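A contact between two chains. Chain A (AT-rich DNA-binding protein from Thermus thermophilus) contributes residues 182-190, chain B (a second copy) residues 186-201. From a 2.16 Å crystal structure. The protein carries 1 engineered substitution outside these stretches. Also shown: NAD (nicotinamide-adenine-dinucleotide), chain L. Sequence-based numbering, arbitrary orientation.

Chain A, residues 182-190: VAVENVDFL
Chain B 186-201: NVDFLAGLTRLSFAIL

The contact is anchored by a salt bridge between E185(A) and R195(B): NE of R195(B) donates to OE1 of E185(A) at 2.7 Å and 168°, with the carboxylate oxygen near the guanidinium plane. E185(A) (chi1 m, chi2 m, chi3 -48°) and R195(B) (m, t, m, chi4 -75°) both direct CA-to-CB toward the partner chain.

Chain A runs as an extended strand, 183-186, nearly antiparallel (159°) to the chain B helix that continues to residue 201, with axes 8.2 Å apart at closest approach. CA atoms pair A183(A) with A199(B) and E185(A) with G192(B), both at 6.2 Å. Alternation along the strand turns A183(A) and E185(A) toward chain B and V184(A) and N186(A) away; V187(A), just past the strand, also points toward it. A183(A) CB lies 3.6 Å from L196(B) CD2 and 3.7 Å from A199(B) CB; L196(B) is m, t. E185(A) CG lies 4.0 Å from the carbonyl O of G192(B), which has no side chain; a CB there would point toward chain A.

Beyond the strand, V187(A) (chi1 24°, between wells) brings CG2 to 3.2 Å from F189(B) CD2. The phenylalanines meet edge to edge, F189(A) CD2 to F189(B) CZ 3.9 Å, with chi1 p and m respectively. A type I turn, D188(B) to A191(B), carries F189(B), whose N is placed to donate to NAD O7N (2.8 Å), an atom whose position is less certain, while NAD N7N donates to V187(B) O (3.0 Å).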

ATOM      1  N   VAL A 182      -9.719  -6.255 -17.399  1.00 33.90           N
ATOM      2  CA  VAL A 182      -8.625  -5.369 -17.052  1.00 28.13           C
ATOM      3  C   VAL A 182      -8.482  -5.255 -15.540  1.00 32.47           C
ATOM      4  O   VAL A 182      -9.381  -4.775 -14.853  1.00 29.57           O
ATOM      5  CB  VAL A 182      -8.824  -3.963 -17.670  1.00 29.41           C
ATOM      6  CG1 VAL A 182      -7.675  -3.038 -17.250  1.00 28.05           C
ATOM      7  CG2 VAL A 182      -8.878  -4.074 -19.202  1.00 30.43           C
ATOM      8  N   ALA A 183      -7.342  -5.695 -15.024  1.00 27.83           N
ATOM      9  CA  ALA A 183      -7.091  -5.628 -13.593  1.00 28.95           C
ATOM     10  C   ALA A 183      -6.773  -4.196 -13.141  1.00 22.85           C
ATOM     11  O   ALA A 183      -6.114  -3.447 -13.849  1.00 30.67           O
ATOM     12  CB  ALA A 183      -5.917  -6.551 -13.231  1.00 30.75           C
ATOM     13  N   VAL A 184      -7.218  -3.840 -11.939  1.00 23.29           N
ATOM     14  CA  VAL A 184      -6.971  -2.510 -11.383  1.00 25.36           C
ATOM     15  C   VAL A 184      -6.693  -2.635  -9.889  1.00 26.03           C
ATOM     16  O   VAL A 184      -7.414  -3.345  -9.203  1.00 23.21           O
ATOM     17  CB  VAL A 184      -8.221  -1.562 -11.525  1.00 22.71           C
ATOM     18  CG1 VAL A 184      -7.884  -0.148 -10.967  1.00 23.57           C
ATOM     19  CG2 VAL A 184      -8.639  -1.433 -12.978  1.00 20.35           C
ATOM     20  N   GLU A 185      -5.651  -1.957  -9.399  1.00 25.16           N
ATOM     21  CA  GLU A 185      -5.334  -1.924  -7.962  1.00 26.08           C
ATOM     22  C   GLU A 185      -5.224  -0.453  -7.592  1.00 25.99           C
ATOM     23  O   GLU A 185      -4.485   0.284  -8.239  1.00 29.50           O
ATOM     24  CB  GLU A 185      -3.986  -2.599  -7.641  1.00 25.67           C
ATOM     25  CG  GLU A 185      -3.999  -4.094  -7.709  1.00 35.15           C
ATOM     26  CD  GLU A 185      -4.875  -4.706  -6.635  1.00 36.43           C
ATOM     27  OE1 GLU A 185      -4.729  -4.292  -5.461  1.00 32.36           O
ATOM     28  OE2 GLU A 185      -5.686  -5.600  -6.964  1.00 31.84           O
ATOM     29  N   ASN A 186      -5.942  -0.028  -6.559  1.00 26.71           N
ATOM     30  CA  ASN A 186      -5.889   1.354  -6.132  1.00 26.24           C
ATOM     31  C   ASN A 186      -4.865   1.466  -5.032  1.00 28.53           C
ATOM     32  O   ASN A 186      -4.861   0.668  -4.102  1.00 31.57           O
ATOM     33  CB  ASN A 186      -7.258   1.814  -5.615  1.00 27.04           C
ATOM     34  CG  ASN A 186      -8.333   1.666  -6.661  1.00 34.51           C
ATOM     35  OD1 ASN A 186      -8.189   2.166  -7.776  1.00 24.95           O
ATOM     36  ND2 ASN A 186      -9.410   0.962  -6.318  1.00 38.68           N
ATOM     37  N   VAL A 187      -3.997   2.462  -5.120  1.00 29.69           N
ATOM     38  CA  VAL A 187      -2.989   2.608  -4.099  1.00 32.81           C
ATOM     39  C   VAL A 187      -3.208   3.856  -3.273  1.00 32.80           C
ATOM     40  O   VAL A 187      -3.664   4.874  -3.779  1.00 34.93           O
ATOM     41  CB  VAL A 187      -1.553   2.591  -4.732  1.00 43.75           C
ATOM     42  CG1 VAL A 187      -1.614   3.003  -6.183  1.00 37.03           C
ATOM     43  CG2 VAL A 187      -0.609   3.515  -3.967  1.00 40.36           C
ATOM     44  N   ASP A 188      -2.924   3.753  -1.982  1.00 29.80           N
ATOM     45  CA  ASP A 188      -3.032   4.895  -1.076  1.00 39.36           C
ATOM     46  C   ASP A 188      -2.179   4.615   0.162  1.00 32.78           C
ATOM     47  O   ASP A 188      -1.833   3.473   0.436  1.00 31.23           O
ATOM     48  CB  ASP A 188      -4.480   5.125  -0.635  1.00 44.36           C
ATOM     49  CG  ASP A 188      -4.988   4.014   0.250  1.00 56.46           C
ATOM     50  OD1 ASP A 188      -5.300   2.933  -0.291  1.00 65.80           O
ATOM     51  OD2 ASP A 188      -5.053   4.205   1.483  1.00 55.22           O
ATOM     52  N   PHE A 189      -1.842   5.668   0.898  1.00 31.98           N
ATOM     53  CA  PHE A 189      -1.056   5.534   2.112  1.00 33.42           C
ATOM     54  C   PHE A 189      -1.943   5.733   3.343  1.00 32.26           C
ATOM     55  O   PHE A 189      -1.445   5.765   4.458  1.00 34.60           O
ATOM     56  CB  PHE A 189       0.070   6.575   2.118  1.00 26.12           C
ATOM     57  CG  PHE A 189      -0.414   7.974   1.931  1.00 30.00           C
ATOM     58  CD1 PHE A 189      -0.907   8.704   3.010  1.00 27.03           C
ATOM     59  CD2 PHE A 189      -0.467   8.538   0.658  1.00 33.88           C
ATOM     60  CE1 PHE A 189      -1.454   9.976   2.826  1.00 29.39           C
ATOM     61  CE2 PHE A 189      -1.010   9.800   0.464  1.00 27.51           C
ATOM     62  CZ  PHE A 189      -1.507  10.524   1.549  1.00 37.56           C
ATOM     63  N   LEU A 190      -3.252   5.876   3.150  1.00 32.74           N
ATOM     64  CA  LEU A 190      -4.138   6.091   4.289  1.00 31.96           C
ATOM     65  C   LEU A 190      -4.101   4.962   5.306  1.00 33.43           C
ATOM     66  O   LEU A 190      -4.189   5.212   6.511  1.00 29.33           O
ATOM     67  CB  LEU A 190      -5.578   6.338   3.827  1.00 32.30           C
ATOM     68  CG  LEU A 190      -5.689   7.640   3.010  1.00 37.80           C
ATOM     69  CD1 LEU A 190      -7.139   7.891   2.662  1.00 44.57           C
ATOM     70  CD2 LEU A 190      -5.141   8.819   3.798  1.00 42.03           C
TER
ATOM     71  N   ASN B 186       6.459   2.291   6.787  1.00 27.83           N
ATOM     72  CA  ASN B 186       7.094   2.530   5.500  1.00 32.03           C
ATOM     73  C   ASN B 186       6.078   2.340   4.385  1.00 33.58           C
ATOM     74  O   ASN B 186       5.278   1.400   4.406  1.00 33.10           O
ATOM     75  CB  ASN B 186       8.256   1.565   5.310  1.00 33.83           C
ATOM     76  CG  ASN B 186       9.261   1.669   6.427  1.00 30.55           C
ATOM     77  OD1 ASN B 186       9.788   2.738   6.689  1.00 28.54           O
ATOM     78  ND2 ASN B 186       9.513   0.561   7.106  1.00 38.49           N
ATOM     79  N   VAL B 187       6.101   3.241   3.416  1.00 31.22           N
ATOM     80  CA  VAL B 187       5.165   3.150   2.305  1.00 26.22           C
ATOM     81  C   VAL B 187       5.857   2.501   1.124  1.00 27.81           C
ATOM     82  O   VAL B 187       7.053   2.689   0.912  1.00 26.23           O
ATOM     83  CB  VAL B 187       4.686   4.558   1.841  1.00 31.79           C
ATOM     84  CG1 VAL B 187       3.697   4.411   0.668  1.00 33.65           C
ATOM     85  CG2 VAL B 187       4.065   5.325   3.017  1.00 28.79           C
ATOM     86  N   ASP B 188       5.108   1.715   0.367  1.00 29.98           N
ATOM     87  CA  ASP B 188       5.660   1.111  -0.841  1.00 34.75           C
ATOM     88  C   ASP B 188       4.557   1.209  -1.874  1.00 32.23           C
ATOM     89  O   ASP B 188       3.664   0.384  -1.906  1.00 29.88           O
ATOM     90  CB  ASP B 188       6.052  -0.349  -0.602  1.00 42.09           C
ATOM     91  CG  ASP B 188       6.434  -1.058  -1.880  1.00 40.96           C
ATOM     92  OD1 ASP B 188       6.981  -0.400  -2.793  1.00 46.51           O
ATOM     93  OD2 ASP B 188       6.192  -2.278  -1.967  1.00 54.92           O
ATOM     94  N   PHE B 189       4.608   2.261  -2.683  1.00 30.81           N
ATOM     95  CA  PHE B 189       3.608   2.518  -3.710  1.00 34.89           C
ATOM     96  C   PHE B 189       3.624   1.488  -4.818  1.00 37.10           C
ATOM     97  O   PHE B 189       2.718   1.451  -5.636  1.00 35.98           O
ATOM     98  CB  PHE B 189       3.821   3.915  -4.316  1.00 32.98           C
ATOM     99  CG  PHE B 189       3.169   5.020  -3.539  1.00 31.26           C
ATOM    100  CD1 PHE B 189       3.619   6.321  -3.653  1.00 30.68           C
ATOM    101  CD2 PHE B 189       2.086   4.759  -2.707  1.00 32.83           C
ATOM    102  CE1 PHE B 189       3.002   7.357  -2.950  1.00 36.78           C
ATOM    103  CE2 PHE B 189       1.463   5.781  -2.003  1.00 34.01           C
ATOM    104  CZ  PHE B 189       1.922   7.086  -2.124  1.00 31.93           C
ATOM    105  N   LEU B 190       4.657   0.655  -4.856  1.00 37.26           N
ATOM    106  CA  LEU B 190       4.746  -0.358  -5.900  1.00 37.90           C
ATOM    107  C   LEU B 190       4.295  -1.750  -5.450  1.00 37.19           C
ATOM    108  O   LEU B 190       4.341  -2.703  -6.219  1.00 32.55           O
ATOM    109  CB  LEU B 190       6.173  -0.409  -6.467  1.00 34.32           C
ATOM    110  CG  LEU B 190       6.597   0.860  -7.229  1.00 34.54           C
ATOM    111  CD1 LEU B 190       7.842   0.582  -8.057  1.00 43.19           C
ATOM    112  CD2 LEU B 190       5.496   1.295  -8.141  1.00 38.11           C
ATOM    113  N   ALA B 191       3.845  -1.861  -4.210  1.00 34.69           N
ATOM    114  CA  ALA B 191       3.388  -3.148  -3.687  1.00 36.01           C
ATOM    115  C   ALA B 191       2.283  -3.740  -4.558  1.00 33.77           C
ATOM    116  O   ALA B 191       2.171  -4.952  -4.718  1.00 37.38           O
ATOM    117  CB  ALA B 191       2.878  -2.967  -2.261  1.00 39.70           C
ATOM    118  N   GLY B 192       1.473  -2.864  -5.136  1.00 35.24           N
ATOM    119  CA  GLY B 192       0.361  -3.302  -5.956  1.00 26.58           C
ATOM    120  C   GLY B 192       0.712  -4.007  -7.247  1.00 27.51           C
ATOM    121  O   GLY B 192      -0.106  -4.766  -7.765  1.00 29.98           O
ATOM    122  N   LEU B 193       1.913  -3.763  -7.772  1.00 27.45           N
ATOM    123  CA  LEU B 193       2.355  -4.392  -9.014  1.00 24.55           C
ATOM    124  C   LEU B 193       2.196  -5.910  -9.029  1.00 26.33           C
ATOM    125  O   LEU B 193       1.742  -6.498 -10.019  1.00 25.61           O
ATOM    126  CB  LEU B 193       3.816  -4.058  -9.278  1.00 23.04           C
ATOM    127  CG  LEU B 193       4.088  -2.619  -9.692  1.00 31.43           C
ATOM    128  CD1 LEU B 193       5.555  -2.428  -9.974  1.00 23.84           C
ATOM    129  CD2 LEU B 193       3.257  -2.295 -10.926  1.00 34.69           C
ATOM    130  N   THR B 194       2.562  -6.541  -7.920  1.00 24.47           N
ATOM    131  CA  THR B 194       2.502  -7.987  -7.822  1.00 26.91           C
ATOM    132  C   THR B 194       1.052  -8.417  -7.714  1.00 29.85           C
ATOM    133  O   THR B 194       0.686  -9.491  -8.186  1.00 30.16           O
ATOM    134  CB  THR B 194       3.359  -8.481  -6.620  1.00 32.66           C
ATOM    135  OG1 THR B 194       4.691  -7.982  -6.785  1.00 34.52           O
ATOM    136  CG2 THR B 194       3.433 -10.009  -6.580  1.00 29.45           C
ATOM    137  N   ARG B 195       0.203  -7.581  -7.116  1.00 29.91           N
ATOM    138  CA  ARG B 195      -1.203  -7.952  -7.069  1.00 32.62           C
ATOM    139  C   ARG B 195      -1.757  -7.895  -8.507  1.00 28.74           C
ATOM    140  O   ARG B 195      -2.617  -8.694  -8.868  1.00 31.69           O
ATOM    141  CB  ARG B 195      -2.000  -7.034  -6.132  1.00 33.59           C
ATOM    142  CG  ARG B 195      -1.731  -7.313  -4.649  1.00 39.39           C
ATOM    143  CD  ARG B 195      -2.814  -6.713  -3.749  1.00 45.59           C
ATOM    144  NE  ARG B 195      -2.823  -5.252  -3.813  1.00 49.58           N
ATOM    145  CZ  ARG B 195      -1.917  -4.468  -3.235  1.00 52.10           C
ATOM    146  NH1 ARG B 195      -0.917  -4.995  -2.531  1.00 45.30           N
ATOM    147  NH2 ARG B 195      -2.001  -3.153  -3.376  1.00 49.83           N
ATOM    148  N   LEU B 196      -1.266  -6.971  -9.334  1.00 24.58           N
ATOM    149  CA  LEU B 196      -1.749  -6.894 -10.724  1.00 29.01           C
ATOM    150  C   LEU B 196      -1.225  -8.050 -11.578  1.00 27.23           C
ATOM    151  O   LEU B 196      -1.966  -8.614 -12.396  1.00 30.04           O
ATOM    152  CB  LEU B 196      -1.350  -5.578 -11.398  1.00 25.09           C
ATOM    153  CG  LEU B 196      -2.129  -4.311 -11.054  1.00 30.76           C
ATOM    154  CD1 LEU B 196      -1.391  -3.084 -11.638  1.00 25.04           C
ATOM    155  CD2 LEU B 196      -3.546  -4.410 -11.628  1.00 24.68           C
ATOM    156  N   SER B 197       0.052  -8.391 -11.425  1.00 29.38           N
ATOM    157  CA  SER B 197       0.583  -9.502 -12.209  1.00 28.33           C
ATOM    158  C   SER B 197      -0.221 -10.743 -11.828  1.00 30.94           C
ATOM    159  O   SER B 197      -0.644 -11.506 -12.696  1.00 29.76           O
ATOM    160  CB  SER B 197       2.077  -9.706 -11.943  1.00 26.52           C
ATOM    161  OG  SER B 197       2.353  -9.738 -10.558  1.00 34.41           O
ATOM    162  N   PHE B 198      -0.462 -10.926 -10.534  1.00 29.85           N
ATOM    163  CA  PHE B 198      -1.237 -12.075 -10.080  1.00 32.52           C
ATOM    164  C   PHE B 198      -2.619 -12.051 -10.730  1.00 33.51           C
ATOM    165  O   PHE B 198      -3.079 -13.053 -11.275  1.00 31.37           O
ATOM    166  CB  PHE B 198      -1.406 -12.068  -8.554  1.00 30.34           C
ATOM    167  CG  PHE B 198      -2.376 -13.100  -8.054  1.00 34.74           C
ATOM    168  CD1 PHE B 198      -1.987 -14.423  -7.901  1.00 34.20           C
ATOM    169  CD2 PHE B 198      -3.707 -12.766  -7.820  1.00 32.10           C
ATOM    170  CE1 PHE B 198      -2.906 -15.398  -7.530  1.00 38.36           C
ATOM    171  CE2 PHE B 198      -4.634 -13.740  -7.451  1.00 33.82           C
ATOM    172  CZ  PHE B 198      -4.234 -15.058  -7.307  1.00 34.43           C
ATOM    173  N   ALA B 199      -3.277 -10.895 -10.669  1.00 36.02           N
ATOM    174  CA  ALA B 199      -4.607 -10.740 -11.238  1.00 33.44           C
ATOM    175  C   ALA B 199      -4.642 -10.994 -12.748  1.00 32.74           C
ATOM    176  O   ALA B 199      -5.528 -11.683 -13.246  1.00 33.00           O
ATOM    177  CB  ALA B 199      -5.139  -9.346 -10.923  1.00 34.67           C
ATOM    178  N   ILE B 200      -3.671 -10.447 -13.472  1.00 26.61           N
ATOM    179  CA  ILE B 200      -3.620 -10.621 -14.919  1.00 30.57           C
ATOM    180  C   ILE B 200      -3.427 -12.089 -15.312  1.00 35.85           C
ATOM    181  O   ILE B 200      -4.001 -12.547 -16.291  1.00 37.50           O
ATOM    182  CB  ILE B 200      -2.491  -9.766 -15.551  1.00 26.81           C
ATOM    183  CG1 ILE B 200      -2.763  -8.278 -15.315  1.00 26.23           C
ATOM    184  CG2 ILE B 200      -2.407 -10.044 -17.050  1.00 30.20           C
ATOM    185  CD1 ILE B 200      -1.577  -7.374 -15.605  1.00 26.28           C
ATOM    186  N   LEU B 201      -2.629 -12.823 -14.543  1.00 35.19           N
ATOM    187  CA  LEU B 201      -2.393 -14.237 -14.837  1.00 39.13           C
ATOM    188  C   LEU B 201      -3.467 -15.161 -14.258  1.00 38.38           C
ATOM    189  O   LEU B 201      -3.602 -16.300 -14.700  1.00 44.06           O
ATOM    190  CB  LEU B 201      -1.025 -14.670 -14.313  1.00 33.82           C
ATOM    191  CG  LEU B 201       0.157 -13.867 -14.845  1.00 40.20           C
ATOM    192  CD1 LEU B 201       1.420 -14.407 -14.225  1.00 38.13           C
ATOM    193  CD2 LEU B 201       0.219 -13.951 -16.367  1.00 36.04           C
TER
HETATM  194  PA  NAD L 302      13.166  14.979  -5.006  1.00 32.75           P
HETATM  195  O1A NAD L 302      12.282  15.552  -6.066  1.00 31.61           O
HETATM  196  O2A NAD L 302      14.645  14.915  -5.233  1.00 36.83           O
HETATM  197  O5B NAD L 302      12.831  15.789  -3.717  1.00 26.24           O
HETATM  198  C5B NAD L 302      13.491  15.557  -2.447  1.00 29.88           C
HETATM  199  C4B NAD L 302      13.351  16.837  -1.662  1.00 29.10           C
HETATM  200  O4B NAD L 302      14.002  16.541  -0.383  1.00 34.36           O
HETATM  201  C3B NAD L 302      14.147  18.089  -2.202  1.00 34.27           C
HETATM  202  O3B NAD L 302      13.227  19.213  -2.362  1.00 26.39           O
HETATM  203  C2B NAD L 302      15.224  18.369  -1.156  1.00 33.57           C
HETATM  204  O2B NAD L 302      15.641  19.673  -1.005  1.00 34.61           O
HETATM  205  C1B NAD L 302      14.549  17.756   0.068  1.00 35.22           C
HETATM  206  N9A NAD L 302      15.464  17.391   1.116  1.00 35.39           N
HETATM  207  C8A NAD L 302      16.715  16.758   1.134  1.00 30.48           C
HETATM  208  N7A NAD L 302      17.204  16.615   2.353  1.00 31.22           N
HETATM  209  C5A NAD L 302      16.311  17.147   3.211  1.00 35.11           C
HETATM  210  C6A NAD L 302      16.279  17.288   4.674  1.00 44.14           C
HETATM  211  N6A NAD L 302      17.251  16.860   5.448  1.00 44.72           N
HETATM  212  N1A NAD L 302      15.135  17.914   5.178  1.00 40.14           N
HETATM  213  C2A NAD L 302      14.104  18.379   4.441  1.00 38.09           C
HETATM  214  N3A NAD L 302      14.090  18.267   3.044  1.00 36.20           N
HETATM  215  C4A NAD L 302      15.214  17.650   2.471  1.00 32.86           C
HETATM  216  O3  NAD L 302      12.683  13.488  -4.672  1.00 31.69           O
HETATM  217  PN  NAD L 302      11.265  12.703  -4.977  1.00 29.21           P
HETATM  218  O1N NAD L 302      11.301  12.153  -6.345  1.00 29.94           O
HETATM  219  O2N NAD L 302      10.180  13.656  -4.595  1.00 27.42           O
HETATM  220  O5D NAD L 302      11.404  11.467  -3.945  1.00 30.93           O
HETATM  221  C5D NAD L 302      11.391  11.705  -2.506  1.00 25.21           C
HETATM  222  C4D NAD L 302      11.530  10.412  -1.794  1.00 29.45           C
HETATM  223  O4D NAD L 302      10.362   9.530  -2.152  1.00 28.36           O
HETATM  224  C3D NAD L 302      12.801   9.557  -2.209  1.00 27.44           C
HETATM  225  O3D NAD L 302      13.353   8.894  -1.051  1.00 34.58           O
HETATM  226  C2D NAD L 302      12.208   8.543  -3.170  1.00 24.07           C
HETATM  227  O2D NAD L 302      13.002   7.427  -3.398  1.00 30.78           O
HETATM  228  C1D NAD L 302      10.845   8.231  -2.454  1.00 29.64           C
HETATM  229  N1N NAD L 302       9.950   7.444  -3.343  1.00 31.73           N
HETATM  230  C2N NAD L 302       9.082   6.542  -2.668  1.00 32.70           C
HETATM  231  C3N NAD L 302       8.003   6.022  -3.233  1.00 28.93           C
HETATM  232  C7N NAD L 302       7.161   5.042  -2.473  1.00 32.65           C
HETATM  233  O7N NAD L 302       6.307   4.387  -3.110  1.00 29.94           O
HETATM  234  N7N NAD L 302       7.389   4.871  -1.158  1.00 27.50           N
HETATM  235  C4N NAD L 302       7.607   6.387  -4.661  1.00 31.92           C
HETATM  236  C5N NAD L 302       8.054   7.811  -4.936  1.00 33.45           C
HETATM  237  C6N NAD L 302       9.368   8.123  -4.515  1.00 29.77           C